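Local coordinates for putative epoxide hydrolase protein (Klebsiella pneumoniae subsp. pneumoniae, PDB 5BOV) that is of uncertain function, a putative epoxide hydrolase of the alpha/beta-hydrolase fold that may act as a monoacylglycerol lipase, at residues P80-P85 and A228-Y233; D91-M96 and D117-L122; F181-A186 and D194-K199; P188-S193 and G283-Q288. All blocks are in the same frame, centred on the assembly; numbering follows the deposited sequence.

All touching side chains of contact 1 are buried; contacts 2 and 3 are buried apart from a partly exposed Val93 and Thr196, and contact 4 is only partly buried. Contacts 1 and 2 share helix 85-98, at its start and along its length, and touch at Pro85 CB and Ile118 CD1, 3.6 Å apart. Contacts 3 and 4 lie across the chain's centre from contact 2, their centres about 9 Å apart, and both involve the chain from helix 175-186 into helix 194-201. Chemistry follows place: branched aliphatic packing between two neighbouring helices packed on the sheet in contact 2, an aromatic pair in contact 3, and amides set against rings in contacts 1 and 4.

Contact 1 of 4, residues P80-P85 and A228-Y233; sequences PRNGQP and AKYAGY
Gln84 and Asn82 meet Tyr230 through their amide ends, and the meeting is one of van der Waals packing. The Gln84 amide lies beside the start of the tyrosine side chain, its NE2 3.5 Å from Tyr230 CB. Its OE1 sits at the edge of the ring near the ring plane, 3.6 Å from Tyr230 CD2, and the amide and ring planes are turned 70° from each other. Asn82 slides past the same ring in the opposite sense, bringing ND2 to 3.9 Å from Tyr230 CD2. One face of the ring carries Lys229 CG from its own segment, 4.0 Å above the plane and over the centre.

Hydrogen bonds hold the two amides in place. Asn82 ND2 donates almost straight (174°) to Gln84 OE1 at 2.7 Å, in the carbonyl plane and on a lone pair. In return, Gln84 N donates to Asn82 OD1 at 2.9 Å, this time from above the carbonyl plane. A chi1 of 73°, with the chain extended past CG, carries the Gln84 amide toward that of Asn82. Asn82 ND2 also bonds to the Glu227 carboxylate, Gln84 OE1 to the Glu227 backbone N and Gln84 NE2 to Glu234, so the residues just before and just after segment 228-233 help to satisfy both amides.

Salt bridges hold the flanks, Lys229 to Asp18 and Arg81 to Asp208. The Asn82 OD1 bond to the backbone N two residues on defines an Asx turn, which brings the chain to Gln84, the N-cap residue of helix 85-98 in the alpha/beta-hydrolase fold, against the start of helix 231-238.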
loop_
_atom_site.group_PDB
_atom_site.type_symbol
_atom_site.label_atom_id
_atom_site.label_comp_id
_atom_site.label_asym_id
_atom_site.label_seq_id
_atom_site.Cartn_x
_atom_site.Cartn_y
_atom_site.Cartn_z
ATOM N N PRO A 80 -7.195 -1.824 19.126
ATOM C CA PRO A 80 -7.498 -2.895 18.243
ATOM C C PRO A 80 -6.496 -2.951 17.071
ATOM O O PRO A 80 -6.134 -1.935 16.497
ATOM C CB PRO A 80 -8.907 -2.543 17.712
ATOM C CG PRO A 80 -9.562 -1.794 18.819
ATOM C CD PRO A 80 -8.375 -0.980 19.386
ATOM N N ARG A 81 -6.067 -4.171 16.781
ATOM C CA ARG A 81 -5.166 -4.440 15.624
ATOM C C ARG A 81 -6.051 -4.493 14.352
ATOM O O ARG A 81 -6.412 -5.536 13.819
ATOM C CB ARG A 81 -4.347 -5.690 15.815
ATOM C CG ARG A 81 -3.028 -5.435 16.542
ATOM C CD ARG A 81 -3.194 -4.734 17.880
ATOM N NE ARG A 81 -1.899 -4.691 18.516
ATOM C CZ ARG A 81 -1.562 -3.894 19.513
ATOM N NH1 ARG A 81 -2.430 -3.068 20.029
ATOM N NH2 ARG A 81 -0.307 -3.952 20.047
ATOM N N ASN A 82 -6.453 -3.296 13.934
ATOM C CA ASN A 82 -7.513 -3.101 12.941
ATOM C C ASN A 82 -6.900 -2.821 11.578
ATOM O O ASN A 82 -6.166 -1.826 11.412
ATOM C CB ASN A 82 -8.390 -1.948 13.437
ATOM C CG ASN A 82 -9.521 -1.569 12.473
ATOM O OD1 ASN A 82 -9.817 -2.262 11.501
ATOM N ND2 ASN A 82 -10.130 -0.455 12.758
ATOM N N GLY A 83 -7.244 -3.693 10.602
ATOM C CA GLY A 83 -6.842 -3.508 9.201
ATOM C C GLY A 83 -7.862 -2.886 8.262
ATOM O O GLY A 83 -7.681 -2.922 7.026
ATOM N N GLN A 84 -8.844 -2.148 8.778
ATOM C CA GLN A 84 -9.816 -1.552 7.838
ATOM C C GLN A 84 -9.168 -0.403 7.045
ATOM O O GLN A 84 -8.186 0.232 7.523
ATOM C CB GLN A 84 -11.026 -0.996 8.585
ATOM C CG GLN A 84 -10.841 0.271 9.362
ATOM C CD GLN A 84 -12.113 0.664 10.087
ATOM O OE1 GLN A 84 -12.267 0.453 11.318
ATOM N NE2 GLN A 84 -13.052 1.257 9.337
ATOM N N PRO A 85 -9.662 -0.118 5.865
ATOM C CA PRO A 85 -8.904 0.749 4.963
ATOM C C PRO A 85 -8.660 2.145 5.487
ATOM O O PRO A 85 -7.520 2.686 5.352
ATOM C CB PRO A 85 -9.748 0.768 3.672
ATOM C CG PRO A 85 -10.493 -0.549 3.690
ATOM C CD PRO A 85 -10.794 -0.745 5.154
ATOM N N ALA A 228 -15.617 2.633 15.600
ATOM C CA ALA A 228 -16.500 3.766 15.521
ATOM C C ALA A 228 -15.841 5.038 15.032
ATOM O O ALA A 228 -16.425 5.805 14.238
ATOM C CB ALA A 228 -17.170 3.977 16.886
ATOM N N LYS A 229 -14.602 5.268 15.434
ATOM C CA LYS A 229 -13.925 6.481 15.006
ATOM C C LYS A 229 -13.557 6.555 13.505
ATOM O O LYS A 229 -13.188 7.619 13.018
ATOM C CB LYS A 229 -12.659 6.749 15.849
ATOM C CG LYS A 229 -11.537 5.752 15.712
ATOM C CD LYS A 229 -10.452 6.122 16.701
ATOM C CE LYS A 229 -9.206 5.344 16.493
ATOM N NZ LYS A 229 -8.257 5.669 17.619
ATOM N N TYR A 230 -13.659 5.403 12.809
ATOM C CA TYR A 230 -13.421 5.385 11.386
ATOM C C TYR A 230 -14.709 5.257 10.573
ATOM O O TYR A 230 -14.650 5.244 9.338
ATOM C CB TYR A 230 -12.470 4.255 11.051
ATOM C CG TYR A 230 -11.111 4.407 11.748
ATOM C CD1 TYR A 230 -10.370 5.541 11.585
ATOM C CD2 TYR A 230 -10.570 3.363 12.475
ATOM C CE1 TYR A 230 -9.080 5.677 12.199
ATOM C CE2 TYR A 230 -9.315 3.491 13.090
ATOM C CZ TYR A 230 -8.603 4.662 12.957
ATOM O OH TYR A 230 -7.351 4.809 13.575
ATOM N N ALA A 231 -15.865 5.210 11.262
ATOM C CA ALA A 231 -17.096 4.873 10.533
ATOM C C ALA A 231 -17.480 5.999 9.582
ATOM O O ALA A 231 -18.033 5.738 8.483
ATOM C CB ALA A 231 -18.230 4.567 11.561
ATOM N N GLY A 232 -17.223 7.236 9.958
ATOM C CA GLY A 232 -17.503 8.390 9.099
ATOM C C GLY A 232 -16.698 8.320 7.785
ATOM O O GLY A 232 -17.243 8.545 6.665
ATOM N N TYR A 233 -15.417 7.997 7.919
ATOM C CA TYR A 233 -14.619 7.854 6.713
ATOM C C TYR A 233 -15.153 6.740 5.851
ATOM O O TYR A 233 -15.202 6.900 4.643
ATOM C CB TYR A 233 -13.189 7.525 7.098
ATOM C CG TYR A 233 -12.523 8.546 8.006
ATOM C CD1 TYR A 233 -12.766 9.893 7.898
ATOM C CD2 TYR A 233 -11.528 8.113 8.896
ATOM C CE1 TYR A 233 -12.084 10.843 8.740
ATOM C CE2 TYR A 233 -10.839 9.042 9.705
ATOM C CZ TYR A 233 -11.121 10.366 9.624
ATOM O OH TYR A 233 -10.409 11.266 10.404
#

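Contact 2 of 4, residues D91-M96 and D117-L122; sequences DIVHLM and DIVAAL
No ring or other flat group lies between the helices where Val93 and Ile92 meet Val119; the contact is made by aliphatic branches. Val93 CG2 and Val119 CG1 are the nearest methyls, 4.2 Å apart, and the two side chains pass at an oblique angle. Val119 directs its CB toward the opposing helix; with CG1 anti to the backbone N (chi1 -178°), one branch goes to Val93 and CG2 is left to face Ile92. That second touch is looser, Ile92 CB lying 4.5 Å from Val119 CG2; the CG1-CD1 branch of Ile92 leads away from Val119, and the side chain also packs on Pro64 of strand 59-74. In the alpha/beta-hydrolase fold these helices, 85-98 and 111-122, lie one before and one after strand 104-108, and the turn leading from that strand into the second helix matches the nucleophile-elbow pattern, consistent with the family. The helices come close here: the CA atoms of Val93 and Val119 are 7.4 Å apart. Val119 also packs on Ala89, earlier in the first helix, and on Val127 of strand 127-133, while Val93 reaches Trp123 and Arg126 in the loop beyond the second helix.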
loop_
_atom_site.group_PDB
_atom_site.type_symbol
_atom_site.label_atom_id
_atom_site.label_comp_id
_atom_site.label_asym_id
_atom_site.label_seq_id
_atom_site.Cartn_x
_atom_site.Cartn_y
_atom_site.Cartn_z
ATOM N N ASP A 91 -3.481 6.819 9.509
ATOM C CA ASP A 91 -2.120 6.668 9.981
ATOM C C ASP A 91 -1.174 7.600 9.135
ATOM O O ASP A 91 -0.262 8.262 9.657
ATOM C CB ASP A 91 -1.576 5.268 9.802
ATOM C CG ASP A 91 -2.252 4.192 10.660
ATOM O OD1 ASP A 91 -2.743 4.551 11.784
ATOM O OD2 ASP A 91 -2.179 3.022 10.233
ATOM N N ILE A 92 -1.391 7.613 7.832
ATOM C CA ILE A 92 -0.542 8.405 6.963
ATOM C C ILE A 92 -0.712 9.889 7.163
ATOM O O ILE A 92 0.250 10.682 7.134
ATOM C CB ILE A 92 -0.658 7.958 5.455
ATOM C CG1 ILE A 92 -0.238 6.497 5.306
ATOM C CG2 ILE A 92 0.132 8.881 4.538
ATOM C CD1 ILE A 92 1.077 6.070 5.972
ATOM N N VAL A 93 -1.952 10.324 7.372
ATOM C CA VAL A 93 -2.230 11.720 7.646
ATOM C C VAL A 93 -1.573 12.108 9.011
ATOM O O VAL A 93 -0.965 13.172 9.106
ATOM C CB VAL A 93 -3.722 12.077 7.662
ATOM C CG1 VAL A 93 -3.957 13.527 8.100
ATOM C CG2 VAL A 93 -4.275 11.860 6.294
ATOM N N HIS A 94 -1.698 11.246 10.029
ATOM C CA HIS A 94 -1.017 11.514 11.297
ATOM C C HIS A 94 0.499 11.570 11.119
ATOM O O HIS A 94 1.189 12.416 11.757
ATOM C CB HIS A 94 -1.345 10.420 12.315
ATOM C CG HIS A 94 -2.733 10.505 12.840
ATOM N ND1 HIS A 94 -3.266 11.642 13.423
ATOM C CD2 HIS A 94 -3.668 9.539 12.968
ATOM C CE1 HIS A 94 -4.514 11.377 13.802
ATOM N NE2 HIS A 94 -4.779 10.116 13.535
ATOM N N LEU A 95 1.051 10.724 10.245
ATOM C CA LEU A 95 2.520 10.792 9.965
ATOM C C LEU A 95 2.869 12.111 9.318
ATOM O O LEU A 95 3.892 12.747 9.682
ATOM C CB LEU A 95 2.923 9.628 9.024
ATOM C CG LEU A 95 4.349 9.553 8.585
ATOM C CD1 LEU A 95 5.289 9.355 9.769
ATOM C CD2 LEU A 95 4.534 8.441 7.545
HETATM N N MSE A 96 2.069 12.549 8.346
HETATM C CA MSE A 96 2.319 13.829 7.642
HETATM C C MSE A 96 2.292 14.949 8.647
HETATM O O MSE A 96 3.203 15.821 8.684
HETATM C CB MSE A 96 1.300 14.038 6.513
HETATM C CG MSE A 96 1.648 13.138 5.305
HETATM SE SE MSE A 96 0.204 13.355 3.985
HETATM C CE MSE A 96 0.901 15.007 3.345
ATOM N N ASP A 117 -4.991 6.272 -2.309
ATOM C CA ASP A 117 -6.225 6.588 -2.931
ATOM C C ASP A 117 -7.166 7.289 -1.874
ATOM O O ASP A 117 -7.805 8.306 -2.191
ATOM C CB ASP A 117 -6.952 5.413 -3.493
ATOM C CG ASP A 117 -6.280 4.786 -4.700
ATOM O OD1 ASP A 117 -5.278 5.328 -5.224
ATOM O OD2 ASP A 117 -6.721 3.667 -5.004
ATOM N N ILE A 118 -7.285 6.677 -0.696
ATOM C CA ILE A 118 -8.137 7.203 0.333
ATOM C C ILE A 118 -7.652 8.589 0.790
ATOM O O ILE A 118 -8.510 9.499 0.957
ATOM C CB ILE A 118 -8.258 6.234 1.521
ATOM C CG1 ILE A 118 -8.993 5.008 1.088
ATOM C CG2 ILE A 118 -8.994 6.911 2.732
ATOM C CD1 ILE A 118 -8.884 3.843 2.068
ATOM N N VAL A 119 -6.362 8.766 1.018
ATOM C CA VAL A 119 -5.866 10.073 1.410
ATOM C C VAL A 119 -6.224 11.105 0.353
ATOM O O VAL A 119 -6.703 12.209 0.669
ATOM C CB VAL A 119 -4.367 10.091 1.714
ATOM C CG1 VAL A 119 -3.929 11.421 2.159
ATOM C CG2 VAL A 119 -4.102 9.102 2.816
ATOM N N ALA A 120 -6.045 10.760 -0.933
ATOM C CA ALA A 120 -6.349 11.669 -1.976
ATOM C C ALA A 120 -7.825 11.990 -2.082
ATOM O O ALA A 120 -8.194 13.106 -2.446
ATOM C CB ALA A 120 -5.807 11.106 -3.303
ATOM N N ALA A 121 -8.686 11.008 -1.841
ATOM C CA ALA A 121 -10.119 11.245 -1.940
ATOM C C ALA A 121 -10.675 12.043 -0.761
ATOM O O ALA A 121 -11.589 12.917 -0.922
ATOM C CB ALA A 121 -10.810 9.889 -2.056
ATOM N N LEU A 122 -10.211 11.754 0.431
ATOM C CA LEU A 122 -10.794 12.399 1.626
ATOM C C LEU A 122 -10.082 13.647 2.062
ATOM O O LEU A 122 -10.740 14.562 2.627
ATOM C CB LEU A 122 -10.850 11.434 2.809
ATOM C CG LEU A 122 -11.629 10.123 2.590
ATOM C CD1 LEU A 122 -11.673 9.338 3.878
ATOM C CD2 LEU A 122 -13.027 10.334 2.067
#

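Contact 3 of 4, residues F181-A186 and D194-K199; sequences FIWHQA and DATFAK
Trp183 and Phe197 form a T-shaped (edge-to-face) pair that joins two consecutive helices, 175-186 and 194-201, in the helical region following strand 127-133, where many alpha/beta hydrolases carry a cap. The phenylalanine gives its edge and the indole its face: the planes stand at 85°, and the Phe197 ring centroid is 4.9 Å from that of the six-membered ring of Trp183. Phe197 CD1 stands over the indole, 3.6 Å from Trp183 CD2 and equally close to CE2, so it points at the bond shared by the two rings. A trans chi1 of 176° swings the Phe197 ring off its helix toward the indole and also brings CE1 to 3.9 Å from Trp183 NE1. Thr196 adds a lighter touch at the far end of the indole, its CG2 4.2 Å from Trp183 CZ3.

In the next shell, Trp183 NE1 donates to Pro41 O, Tyr42 stacks on the indole, and Phe192 meets it edge-to-face, which together probably limit the tilt of the ring. The Phe197 ring has a second edge-to-face partner in His176, and Thr196 OG1 is hydrogen-bonded to Ser193 OG.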
loop_
_atom_site.group_PDB
_atom_site.type_symbol
_atom_site.label_atom_id
_atom_site.label_comp_id
_atom_site.label_asym_id
_atom_site.label_seq_id
_atom_site.Cartn_x
_atom_site.Cartn_y
_atom_site.Cartn_z
ATOM N N PHE A 181 4.909 -17.840 -1.209
ATOM C CA PHE A 181 4.029 -18.406 -2.188
ATOM C C PHE A 181 3.140 -17.339 -2.859
ATOM O O PHE A 181 2.999 -17.311 -4.082
ATOM C CB PHE A 181 3.209 -19.498 -1.476
ATOM C CG PHE A 181 2.318 -20.294 -2.377
ATOM C CD1 PHE A 181 2.809 -21.343 -3.119
ATOM C CD2 PHE A 181 1.011 -19.998 -2.468
ATOM C CE1 PHE A 181 1.974 -22.111 -3.948
ATOM C CE2 PHE A 181 0.178 -20.713 -3.264
ATOM C CZ PHE A 181 0.655 -21.736 -4.049
ATOM N N ILE A 182 2.627 -16.427 -2.034
ATOM C CA ILE A 182 1.864 -15.351 -2.552
ATOM C C ILE A 182 2.722 -14.475 -3.529
ATOM O O ILE A 182 2.236 -14.017 -4.559
ATOM C CB ILE A 182 1.264 -14.502 -1.433
ATOM C CG1 ILE A 182 0.165 -15.307 -0.665
ATOM C CG2 ILE A 182 0.707 -13.201 -1.968
ATOM C CD1 ILE A 182 -1.059 -15.695 -1.496
ATOM N N TRP A 183 3.974 -14.160 -3.168
ATOM C CA TRP A 183 4.780 -13.374 -4.057
ATOM C C TRP A 183 4.896 -14.011 -5.442
ATOM O O TRP A 183 4.790 -13.356 -6.460
ATOM C CB TRP A 183 6.209 -13.156 -3.487
ATOM C CG TRP A 183 6.459 -12.119 -2.478
ATOM C CD1 TRP A 183 5.656 -11.752 -1.477
ATOM C CD2 TRP A 183 7.679 -11.377 -2.301
ATOM N NE1 TRP A 183 6.256 -10.794 -0.716
ATOM C CE2 TRP A 183 7.511 -10.568 -1.191
ATOM C CE3 TRP A 183 8.876 -11.328 -2.993
ATOM C CZ2 TRP A 183 8.506 -9.714 -0.726
ATOM C CZ3 TRP A 183 9.863 -10.438 -2.568
ATOM C CH2 TRP A 183 9.685 -9.676 -1.466
ATOM N N HIS A 184 5.111 -15.315 -5.450
ATOM C CA HIS A 184 5.273 -16.059 -6.733
ATOM C C HIS A 184 3.952 -16.088 -7.487
ATOM O O HIS A 184 3.970 -15.932 -8.681
ATOM C CB HIS A 184 5.699 -17.520 -6.473
ATOM C CG HIS A 184 7.141 -17.705 -6.147
ATOM N ND1 HIS A 184 8.162 -17.229 -6.952
ATOM C CD2 HIS A 184 7.747 -18.346 -5.117
ATOM C CE1 HIS A 184 9.322 -17.547 -6.425
ATOM N NE2 HIS A 184 9.105 -18.264 -5.331
ATOM N N GLN A 185 2.824 -16.215 -6.798
ATOM C CA GLN A 185 1.538 -16.169 -7.516
ATOM C C GLN A 185 1.299 -14.803 -8.144
ATOM O O GLN A 185 0.689 -14.671 -9.214
ATOM C CB GLN A 185 0.390 -16.449 -6.572
ATOM C CG GLN A 185 0.243 -17.917 -6.137
ATOM C CD GLN A 185 -1.174 -18.123 -5.525
ATOM O OE1 GLN A 185 -1.587 -17.383 -4.610
ATOM N NE2 GLN A 185 -1.910 -19.052 -6.079
ATOM N N ALA A 186 1.638 -13.771 -7.378
ATOM C CA ALA A 186 1.270 -12.384 -7.762
ATOM C C ALA A 186 2.179 -11.874 -8.855
ATOM O O ALA A 186 1.765 -11.014 -9.627
ATOM C CB ALA A 186 1.321 -11.493 -6.533
ATOM N N ASP A 194 16.040 -15.621 -3.026
ATOM C CA ASP A 194 15.638 -15.950 -1.673
ATOM C C ASP A 194 15.950 -14.857 -0.687
ATOM O O ASP A 194 15.238 -14.602 0.246
ATOM C CB ASP A 194 16.412 -17.203 -1.175
ATOM C CG ASP A 194 16.075 -18.455 -1.983
ATOM O OD1 ASP A 194 14.918 -18.566 -2.474
ATOM O OD2 ASP A 194 16.897 -19.361 -2.060
ATOM N N ALA A 195 17.105 -14.204 -0.880
ATOM C CA ALA A 195 17.506 -13.148 0.067
ATOM C C ALA A 195 16.618 -11.943 -0.063
ATOM O O ALA A 195 16.356 -11.310 0.930
ATOM C CB ALA A 195 18.967 -12.716 -0.159
ATOM N N THR A 196 16.184 -11.641 -1.258
ATOM C CA THR A 196 15.270 -10.531 -1.483
ATOM C C THR A 196 14.030 -10.801 -0.709
ATOM O O THR A 196 13.538 -9.939 0.078
ATOM C CB THR A 196 15.023 -10.302 -2.984
ATOM O OG1 THR A 196 16.232 -9.787 -3.586
ATOM C CG2 THR A 196 13.911 -9.344 -3.202
ATOM N N PHE A 197 13.508 -12.010 -0.814
ATOM C CA PHE A 197 12.317 -12.304 -0.059
ATOM C C PHE A 197 12.562 -12.228 1.434
ATOM O O PHE A 197 11.787 -11.654 2.196
ATOM C CB PHE A 197 11.710 -13.687 -0.432
ATOM C CG PHE A 197 10.568 -14.022 0.395
ATOM C CD1 PHE A 197 9.382 -13.309 0.207
ATOM C CD2 PHE A 197 10.670 -14.869 1.480
ATOM C CE1 PHE A 197 8.333 -13.543 1.044
ATOM C CE2 PHE A 197 9.604 -15.072 2.321
ATOM C CZ PHE A 197 8.449 -14.395 2.127
ATOM N N ALA A 198 13.631 -12.869 1.883
ATOM C CA ALA A 198 13.922 -12.928 3.283
ATOM C C ALA A 198 14.082 -11.599 3.973
ATOM O O ALA A 198 13.709 -11.404 5.143
ATOM C CB ALA A 198 15.162 -13.811 3.527
ATOM N N LYS A 199 14.607 -10.639 3.241
ATOM C CA LYS A 199 14.770 -9.300 3.793
ATOM C C LYS A 199 13.437 -8.653 4.153
ATOM O O LYS A 199 13.271 -8.062 5.235
ATOM C CB LYS A 199 15.547 -8.432 2.845
ATOM C CG LYS A 199 16.055 -7.146 3.488
ATOM C CD LYS A 199 16.919 -6.434 2.440
ATOM C CE LYS A 199 17.802 -5.327 2.981
ATOM N NZ LYS A 199 18.674 -4.805 1.818
#

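Contact 4 of 4, residues P188-S193 and G283-Q288; sequences PQWQFS and GHNPPQ
Trp190 meets Gln288 with the indole presenting its outer benzene edge to the side of the glutamine chain, which runs nearly perpendicular to the Trp190 side chain. Trp190 CH2 comes 3.6 Å from Gln288 CD, and Trp190 CZ2 lies 3.8 Å from Gln288 CG, so both the aliphatic part and the amide carbon are touched. The ring and amide planes stand 70° apart, with Gln288 NE2 at the indole edge and in its plane, 4.0 Å from Trp190 CH2. Gln288 reaches the indole through a chi1 of -157°, with the chain stretched out past CG. One face of the indole is occupied by Phe192 CB from the same loop, 3.6 Å above the plane and nearer the ring's border than its centre. Segment 283-288 follows the last strand of the sheet, 273-278, in the part of the alpha/beta-hydrolase fold that commonly bears the histidine of the catalytic triad; the tryptophan comes from the loop joining helices 175-186 and 194-201. Asn285 approaches the indole obliquely and more loosely, its ND2 4.3 Å from Trp190 CH2. It is the N-cap of helix 286-289: Gln288 N donates to Asn285 OD1 at 3.1 Å, from above the carbonyl plane, which ties the asparagine to the residue that packs on the tryptophan. Ser46 bonds to Asn285 ND2, and the Trp190 ring also meets that of Trp183 with the planes nearly parallel, about 10° apart.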
loop_
_atom_site.group_PDB
_atom_site.type_symbol
_atom_site.label_atom_id
_atom_site.label_comp_id
_atom_site.label_asym_id
_atom_site.label_seq_id
_atom_site.Cartn_x
_atom_site.Cartn_y
_atom_site.Cartn_z
ATOM N N PRO A 188 4.353 -13.938 -11.250
ATOM C CA PRO A 188 4.938 -15.222 -11.722
ATOM C C PRO A 188 6.212 -15.161 -12.542
ATOM O O PRO A 188 6.960 -16.152 -12.524
ATOM C CB PRO A 188 3.830 -15.825 -12.612
ATOM C CG PRO A 188 2.649 -15.070 -12.349
ATOM C CD PRO A 188 2.995 -13.737 -11.734
ATOM N N GLN A 189 6.514 -14.042 -13.174
ATOM C CA GLN A 189 7.729 -13.889 -13.944
ATOM C C GLN A 189 8.810 -13.091 -13.210
ATOM O O GLN A 189 9.888 -12.845 -13.763
ATOM C CB GLN A 189 7.392 -13.264 -15.321
ATOM C CG GLN A 189 6.835 -14.261 -16.336
ATOM C CD GLN A 189 5.442 -14.826 -16.016
ATOM O OE1 GLN A 189 4.458 -14.086 -15.922
ATOM N NE2 GLN A 189 5.333 -16.167 -15.949
ATOM N N TRP A 190 8.579 -12.717 -11.944
ATOM C CA TRP A 190 9.622 -12.085 -11.175
ATOM C C TRP A 190 10.519 -13.137 -10.530
ATOM O O TRP A 190 10.117 -13.826 -9.562
ATOM C CB TRP A 190 8.960 -11.201 -10.093
ATOM C CG TRP A 190 9.941 -10.414 -9.213
ATOM C CD1 TRP A 190 11.186 -10.016 -9.530
ATOM C CD2 TRP A 190 9.605 -9.776 -7.974
ATOM N NE1 TRP A 190 11.718 -9.264 -8.498
ATOM C CE2 TRP A 190 10.743 -9.046 -7.555
ATOM C CE3 TRP A 190 8.471 -9.772 -7.172
ATOM C CZ2 TRP A 190 10.817 -8.441 -6.315
ATOM C CZ3 TRP A 190 8.514 -9.128 -5.973
ATOM C CH2 TRP A 190 9.716 -8.427 -5.551
ATOM N N GLN A 191 11.783 -13.181 -10.970
ATOM C CA GLN A 191 12.711 -14.155 -10.430
ATOM C C GLN A 191 13.458 -13.598 -9.223
ATOM O O GLN A 191 14.696 -13.497 -9.201
ATOM C CB GLN A 191 13.655 -14.550 -11.562
ATOM C CG GLN A 191 12.955 -15.213 -12.736
ATOM C CD GLN A 191 13.955 -15.563 -13.832
ATOM O OE1 GLN A 191 13.957 -14.933 -14.888
ATOM N NE2 GLN A 191 14.849 -16.497 -13.568
ATOM N N PHE A 192 12.711 -13.225 -8.184
ATOM C CA PHE A 192 13.289 -12.696 -6.999
ATOM C C PHE A 192 14.111 -13.709 -6.240
ATOM O O PHE A 192 13.783 -14.893 -6.191
ATOM C CB PHE A 192 12.217 -12.109 -6.049
ATOM C CG PHE A 192 11.155 -13.109 -5.600
ATOM C CD1 PHE A 192 11.365 -13.863 -4.504
ATOM C CD2 PHE A 192 9.961 -13.237 -6.270
ATOM C CE1 PHE A 192 10.370 -14.709 -4.020
ATOM C CE2 PHE A 192 9.005 -14.059 -5.810
ATOM C CZ PHE A 192 9.252 -14.861 -4.731
ATOM N N SER A 193 15.202 -13.240 -5.652
ATOM C CA SER A 193 16.114 -14.133 -4.943
ATOM C C SER A 193 15.555 -14.514 -3.597
ATOM O O SER A 193 14.705 -13.792 -3.019
ATOM C CB SER A 193 17.506 -13.486 -4.753
ATOM O OG SER A 193 17.443 -12.419 -3.834
ATOM N N GLY A 283 4.935 -7.600 -12.651
ATOM C CA GLY A 283 3.821 -8.145 -11.972
ATOM C C GLY A 283 3.124 -7.194 -11.004
ATOM O O GLY A 283 2.867 -6.008 -11.344
ATOM N N HIS A 284 2.873 -7.689 -9.824
ATOM C CA HIS A 284 2.088 -7.030 -8.825
ATOM C C HIS A 284 2.842 -5.949 -8.042
ATOM O O HIS A 284 2.197 -5.130 -7.329
ATOM C CB HIS A 284 1.614 -8.118 -7.888
ATOM C CG HIS A 284 0.729 -7.663 -6.792
ATOM N ND1 HIS A 284 -0.455 -6.995 -7.008
ATOM C CD2 HIS A 284 0.791 -7.889 -5.462
ATOM C CE1 HIS A 284 -1.047 -6.762 -5.843
ATOM N NE2 HIS A 284 -0.338 -7.334 -4.906
ATOM N N ASN A 285 4.164 -5.946 -8.133
ATOM C CA ASN A 285 4.991 -4.964 -7.371
ATOM C C ASN A 285 5.894 -4.133 -8.309
ATOM O O ASN A 285 7.097 -4.372 -8.402
ATOM C CB ASN A 285 5.762 -5.721 -6.283
ATOM C CG ASN A 285 6.509 -4.818 -5.335
ATOM O OD1 ASN A 285 6.692 -3.610 -5.573
ATOM N ND2 ASN A 285 6.981 -5.395 -4.243
ATOM N N PRO A 286 5.297 -3.200 -9.057
ATOM C CA PRO A 286 6.090 -2.397 -9.952
ATOM C C PRO A 286 7.262 -1.654 -9.337
ATOM O O PRO A 286 8.317 -1.578 -9.953
ATOM C CB PRO A 286 5.059 -1.437 -10.555
ATOM C CG PRO A 286 3.795 -2.211 -10.561
ATOM C CD PRO A 286 3.832 -2.944 -9.305
ATOM N N PRO A 287 7.084 -1.115 -8.114
ATOM C CA PRO A 287 8.304 -0.386 -7.682
ATOM C C PRO A 287 9.501 -1.296 -7.421
ATOM O O PRO A 287 10.636 -0.892 -7.635
ATOM C CB PRO A 287 7.890 0.312 -6.397
ATOM C CG PRO A 287 6.614 -0.361 -5.932
ATOM C CD PRO A 287 5.984 -0.917 -7.201
ATOM N N GLN A 288 9.240 -2.476 -6.872
ATOM C CA GLN A 288 10.359 -3.361 -6.561
ATOM C C GLN A 288 10.875 -4.021 -7.869
ATOM O O GLN A 288 12.109 -4.239 -8.019
ATOM C CB GLN A 288 9.969 -4.409 -5.576
ATOM C CG GLN A 288 11.220 -4.937 -4.850
ATOM C CD GLN A 288 10.940 -5.661 -3.520
ATOM O OE1 GLN A 288 9.873 -5.596 -2.946
ATOM N NE2 GLN A 288 11.976 -6.352 -3.036
#